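R.Ecl18kI (Enterobacter cloacae, PDB 2GB7) recognises the double-stranded DNA sequence 5'-CCNGG-3' and cuts before its first C, as a type II restriction endonuclease. Local coordinates at residues A135-D140 against D250-A255; Q190-E195 against R202-A207. The protein carries 1 engineered substitution. All coordinates share one frame; numbering follows the deposited sequence.

How the contacts relate
Following the chain from its N terminus, the end of helix 102-134 and the loop after it (135-140) come first; it meets helix 248-259 more than a hundred residues later, which closes contact 1. Inside that long loop lies contact 2, where helix 191-199 is packed on strand 204-207 after only a short turn. Contact 2 is therefore nested in contact 1, and the two do not cross. Contact 2 belongs to one side of the mixed sheet, whereas contact 1 ties the helix following edge strand 245-247 to the approach to the other edge strand, 140-141. They also meet directly: Tyr205 CD1 packs 3.9 Å from Met251 CG, on the sheet face turned from helix 191-199.

Contact 1: A135-D140 against D250-A255; sequences AGIPVD and DMLQSA
Ile137 reaches helix 248-259 with the end of its longer branch, and the distances trace this atom by atom. Its CB is still 5.1 Å from Ala255 CB, and CG1, set beside the backbone N and anti to the carbonyl carbon (chi1 -66°), has closed this only to 4.8 Å. The extended chi2 of 170° then carries CD1 outward, so that it sits 3.7 Å from Ala255 CB and 3.8 Å from Leu252 CD1, bridging two positions one helical turn apart. The shorter branch, CG2, comes to 4.4 Å of Ala255 CB, farther than CD1. Leu252 does not aim its CB at the loop, but its CD1 bends in and also meets Ala135 CB at 3.9 Å. Gly136, between the two loop residues that touch, has positive phi and ends helix 102-134 in a Schellman motif. Met132 of that helix touches both Ile137 and Ala255, while Phe45 and Leu46 of helix 42-47 pack on Ala135 and Leu252 respectively. All four touching residues are buried. The arrangement is a helix C-terminus with its exit loop packed against a helix on one face of the sheet, within the EcoRII C-terminal domain of the PD-(D/E)XK nuclease clan.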
loop_
_atom_site.group_PDB
_atom_site.type_symbol
_atom_site.label_atom_id
_atom_site.label_comp_id
_atom_site.label_asym_id
_atom_site.label_seq_id
_atom_site.Cartn_x
_atom_site.Cartn_y
_atom_site.Cartn_z
ATOM N N ALA F 135 28.165 1.562 -12.168
ATOM C CA ALA F 135 28.227 2.247 -13.471
ATOM C C ALA F 135 29.122 3.500 -13.437
ATOM O O ALA F 135 29.447 4.075 -14.478
ATOM C CB ALA F 135 26.829 2.600 -13.915
ATOM N N GLY F 136 29.521 3.883 -12.225
ATOM C CA GLY F 136 30.342 5.058 -11.926
ATOM C C GLY F 136 29.602 6.377 -12.067
ATOM O O GLY F 136 30.230 7.439 -12.235
ATOM N N ILE F 137 28.279 6.292 -12.065
ATOM C CA ILE F 137 27.442 7.465 -12.305
ATOM C C ILE F 137 27.263 8.167 -10.963
ATOM O O ILE F 137 26.960 7.519 -9.992
ATOM C CB ILE F 137 26.109 7.044 -12.949
ATOM C CG1 ILE F 137 26.371 6.484 -14.355
ATOM C CG2 ILE F 137 25.110 8.221 -13.027
ATOM C CD1 ILE F 137 25.171 5.816 -15.017
ATOM N N PRO F 138 27.469 9.509 -10.925
ATOM C CA PRO F 138 27.300 10.242 -9.654
ATOM C C PRO F 138 25.852 10.323 -9.267
ATOM O O PRO F 138 25.054 10.822 -10.047
ATOM C CB PRO F 138 27.811 11.643 -9.985
ATOM C CG PRO F 138 27.657 11.789 -11.488
ATOM C CD PRO F 138 27.864 10.378 -12.039
ATOM N N VAL F 139 25.537 9.823 -8.073
ATOM C CA VAL F 139 24.206 9.932 -7.502
ATOM C C VAL F 139 24.284 10.240 -6.018
ATOM O O VAL F 139 25.221 9.824 -5.302
ATOM C CB VAL F 139 23.337 8.666 -7.690
ATOM C CG1 VAL F 139 23.074 8.392 -9.168
ATOM C CG2 VAL F 139 23.985 7.430 -6.970
ATOM N N ASP F 140 23.304 11.008 -5.576
ATOM C CA ASP F 140 23.008 11.109 -4.174
ATOM C C ASP F 140 21.858 10.183 -3.883
ATOM O O ASP F 140 20.922 10.051 -4.680
ATOM C CB ASP F 140 22.642 12.534 -3.761
ATOM C CG ASP F 140 23.859 13.437 -3.627
ATOM O OD1 ASP F 140 25.002 12.953 -3.795
ATOM O OD2 ASP F 140 23.683 14.656 -3.392
ATOM N N ASP F 250 18.067 1.128 -21.303
ATOM C CA ASP F 250 17.729 2.427 -21.859
ATOM C C ASP F 250 18.048 3.496 -20.821
ATOM O O ASP F 250 18.727 4.506 -21.123
ATOM C CB ASP F 250 16.238 2.491 -22.201
ATOM C CG ASP F 250 15.818 1.549 -23.302
ATOM O OD1 ASP F 250 16.646 1.218 -24.199
ATOM O OD2 ASP F 250 14.605 1.191 -23.327
ATOM N N MET F 251 17.566 3.272 -19.600
ATOM C CA MET F 251 17.767 4.205 -18.501
ATOM C C MET F 251 19.237 4.454 -18.227
ATOM O O MET F 251 19.649 5.599 -18.058
ATOM C CB MET F 251 17.076 3.732 -17.217
ATOM C CG MET F 251 17.114 4.823 -16.154
ATOM S SD MET F 251 16.294 4.253 -14.645
ATOM C CE MET F 251 17.556 3.199 -13.985
ATOM N N LEU F 252 20.036 3.391 -18.164
ATOM C CA LEU F 252 21.469 3.537 -17.885
ATOM C C LEU F 252 22.201 4.306 -18.980
ATOM O O LEU F 252 23.096 5.110 -18.708
ATOM C CB LEU F 252 22.120 2.182 -17.651
ATOM C CG LEU F 252 22.167 1.747 -16.188
ATOM C CD1 LEU F 252 23.198 2.584 -15.411
ATOM C CD2 LEU F 252 20.784 1.837 -15.445
ATOM N N GLN F 253 21.796 4.071 -20.206
ATOM C CA GLN F 253 22.387 4.792 -21.323
ATOM C C GLN F 253 22.099 6.288 -21.173
ATOM O O GLN F 253 22.997 7.123 -21.324
ATOM C CB GLN F 253 21.828 4.265 -22.624
ATOM C CG GLN F 253 22.526 4.876 -23.815
ATOM C CD GLN F 253 24.042 4.597 -23.823
ATOM O OE1 GLN F 253 24.492 3.491 -23.502
ATOM N NE2 GLN F 253 24.830 5.608 -24.213
ATOM N N SER F 254 20.855 6.619 -20.836
ATOM C CA SER F 254 20.484 8.026 -20.626
ATOM C C SER F 254 21.252 8.619 -19.442
ATOM O O SER F 254 21.762 9.739 -19.523
ATOM C CB SER F 254 18.972 8.118 -20.404
ATOM O OG SER F 254 18.322 7.770 -21.621
ATOM N N ALA F 255 21.399 7.848 -18.363
ATOM C CA ALA F 255 22.103 8.359 -17.182
ATOM C C ALA F 255 23.551 8.619 -17.499
ATOM O O ALA F 255 24.119 9.626 -17.084
ATOM C CB ALA F 255 21.991 7.375 -15.998
#

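Contact 2: Q190-E195 against R202-A207; sequences QEVPEE and REMYLA
Val192 holds CG1 anti to the backbone N and beside the carbonyl carbon (chi1 -173°), which spreads its two methyls toward two different residues of strand 204-207. Met204 answers with a chain extended as far as SD and then bent at chi3 (-43°), a turn that folds CE back to the same methyl. The evidence is a matched pair of distances: Val192 CG1 lies 3.9 Å from Met204 SD and also 3.9 Å from Met204 CE, so the thioether end is laid alongside the methyl rather than touching it through one atom. The second methyl, CG2, faces the fork of Leu206, with CD1 at 4.1 Å and CD2 at 4.2 Å; the near equality places it across the end of the isopropyl group. Met204 and Leu206 are alternate strand residues and share one face, whereas Tyr205 between them points away, to the other face of the sheet. Val192 is thus the residue through which the helix touches the strand; Leu158, from a loop, and Val226, from the neighbouring strand 226-230, also pack on it. At the strand's approach, Arg202 NE gives a nearly straight bond (167°) to Glu203 OE2 at 2.8 Å, part of a salt bridge; the oxygen accepts through its anti lone pair and lies close to the guanidinium plane.

The start of helix 191-199 faces other partners: Gln190 and Glu191 pack on a DNA phosphate and on the second subunit, and Glu191 OE1 forms a salt bridge with Lys182. Since strands 177-181 and 204-207 are parallel neighbours joined through helix 191-199, the contact is the helix-to-second-strand packing of a beta-alpha-beta crossover, set in the central sheet of a PD-(D/E)XK-type nuclease domain.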
loop_
_atom_site.group_PDB
_atom_site.type_symbol
_atom_site.label_atom_id
_atom_site.label_comp_id
_atom_site.label_asym_id
_atom_site.label_seq_id
_atom_site.Cartn_x
_atom_site.Cartn_y
_atom_site.Cartn_z
ATOM N N GLN F 190 0.117 5.963 -8.583
ATOM C CA GLN F 190 -0.539 7.262 -8.517
ATOM C C GLN F 190 0.228 8.223 -7.620
ATOM O O GLN F 190 0.101 9.450 -7.776
ATOM C CB GLN F 190 -1.978 7.072 -8.024
ATOM C CG GLN F 190 -2.861 6.308 -9.059
ATOM C CD GLN F 190 -4.209 5.829 -8.490
ATOM O OE1 GLN F 190 -4.487 6.003 -7.310
ATOM N NE2 GLN F 190 -4.989 5.132 -9.314
ATOM N N GLU F 191 1.045 7.687 -6.697
ATOM C CA GLU F 191 1.859 8.540 -5.806
ATOM C C GLU F 191 2.891 9.328 -6.597
ATOM O O GLU F 191 3.317 10.401 -6.170
ATOM C CB GLU F 191 2.568 7.681 -4.764
ATOM C CG GLU F 191 1.545 6.916 -3.868
ATOM C CD GLU F 191 2.189 5.871 -2.968
ATOM O OE1 GLU F 191 3.435 5.690 -3.070
ATOM O OE2 GLU F 191 1.430 5.201 -2.174
ATOM N N VAL F 192 3.318 8.762 -7.724
ATOM C CA VAL F 192 4.454 9.332 -8.461
ATOM C C VAL F 192 4.071 10.655 -9.157
ATOM O O VAL F 192 4.759 11.631 -8.917
ATOM C CB VAL F 192 5.120 8.297 -9.401
ATOM C CG1 VAL F 192 6.364 8.890 -10.002
ATOM C CG2 VAL F 192 5.506 7.036 -8.596
ATOM N N PRO F 193 2.974 10.692 -9.954
ATOM C CA PRO F 193 2.554 11.983 -10.510
ATOM C C PRO F 193 2.266 13.011 -9.426
ATOM O O PRO F 193 2.506 14.183 -9.607
ATOM C CB PRO F 193 1.262 11.636 -11.261
ATOM C CG PRO F 193 1.439 10.263 -11.711
ATOM C CD PRO F 193 2.080 9.629 -10.446
ATOM N N GLU F 194 1.756 12.575 -8.278
ATOM C CA GLU F 194 1.522 13.538 -7.211
ATOM C C GLU F 194 2.815 14.228 -6.815
ATOM O O GLU F 194 2.855 15.462 -6.694
ATOM C CB GLU F 194 0.846 12.849 -6.003
ATOM C CG GLU F 194 0.537 13.873 -4.895
ATOM C CD GLU F 194 1.700 14.221 -4.000
ATOM O OE1 GLU F 194 2.608 13.376 -3.796
ATOM O OE2 GLU F 194 1.678 15.361 -3.446
ATOM N N GLU F 195 3.891 13.464 -6.678
ATOM C CA GLU F 195 5.161 14.043 -6.281
ATOM C C GLU F 195 5.803 14.851 -7.408
ATOM O O GLU F 195 6.338 15.925 -7.153
ATOM C CB GLU F 195 6.103 12.983 -5.718
ATOM C CG GLU F 195 5.618 12.536 -4.334
ATOM C CD GLU F 195 5.727 13.688 -3.329
ATOM O OE1 GLU F 195 6.869 14.068 -2.999
ATOM O OE2 GLU F 195 4.695 14.233 -2.886
ATOM N N ARG F 202 10.720 17.656 -13.820
ATOM C CA ARG F 202 10.598 17.654 -15.269
ATOM C C ARG F 202 10.165 16.265 -15.780
ATOM O O ARG F 202 9.245 16.135 -16.568
ATOM C CB ARG F 202 11.947 18.011 -15.896
ATOM C CG ARG F 202 11.887 18.098 -17.418
ATOM C CD ARG F 202 13.277 18.362 -18.031
ATOM N NE ARG F 202 14.202 17.273 -17.687
ATOM C CZ ARG F 202 15.140 17.329 -16.738
ATOM N NH1 ARG F 202 15.335 18.439 -16.031
ATOM N NH2 ARG F 202 15.894 16.257 -16.502
ATOM N N GLU F 203 10.825 15.238 -15.268
ATOM C CA GLU F 203 10.526 13.870 -15.636
ATOM C C GLU F 203 11.087 12.984 -14.548
ATOM O O GLU F 203 12.078 13.322 -13.895
ATOM C CB GLU F 203 11.164 13.508 -16.970
ATOM C CG GLU F 203 12.667 13.679 -16.987
ATOM C CD GLU F 203 13.228 13.689 -18.397
ATOM O OE1 GLU F 203 13.010 12.666 -19.115
ATOM O OE2 GLU F 203 13.897 14.703 -18.775
ATOM N N MET F 204 10.447 11.852 -14.323
ATOM C CA MET F 204 10.951 10.890 -13.340
ATOM C C MET F 204 10.932 9.506 -13.956
ATOM O O MET F 204 9.976 9.108 -14.645
ATOM C CB MET F 204 10.134 10.904 -12.027
ATOM C CG MET F 204 10.906 10.399 -10.753
ATOM S SD MET F 204 9.890 10.284 -9.303
ATOM C CE MET F 204 8.943 11.798 -9.393
ATOM N N TYR F 205 11.974 8.766 -13.662
ATOM C CA TYR F 205 12.019 7.366 -14.103
ATOM C C TYR F 205 11.498 6.553 -12.943
ATOM O O TYR F 205 11.941 6.747 -11.811
ATOM C CB TYR F 205 13.453 6.966 -14.394
ATOM C CG TYR F 205 13.965 7.688 -15.638
ATOM C CD1 TYR F 205 14.012 7.030 -16.852
ATOM C CD2 TYR F 205 14.324 9.032 -15.570
ATOM C CE1 TYR F 205 14.455 7.681 -18.003
ATOM C CE2 TYR F 205 14.712 9.705 -16.696
ATOM C CZ TYR F 205 14.793 9.014 -17.911
ATOM O OH TYR F 205 15.238 9.668 -19.041
ATOM N N LEU F 206 10.586 5.630 -13.242
ATOM C CA LEU F 206 9.941 4.770 -12.233
ATOM C C LEU F 206 10.337 3.345 -12.512
ATOM O O LEU F 206 9.802 2.699 -13.430
ATOM C CB LEU F 206 8.427 4.928 -12.289
ATOM C CG LEU F 206 7.631 3.961 -11.395
ATOM C CD1 LEU F 206 8.093 4.176 -9.968
ATOM C CD2 LEU F 206 6.089 4.160 -11.533
ATOM N N ALA F 207 11.317 2.882 -11.754
ATOM C CA ALA F 207 11.831 1.520 -11.936
ATOM C C ALA F 207 10.874 0.526 -11.310
ATOM O O ALA F 207 10.480 0.716 -10.161
ATOM C CB ALA F 207 13.160 1.394 -11.251
#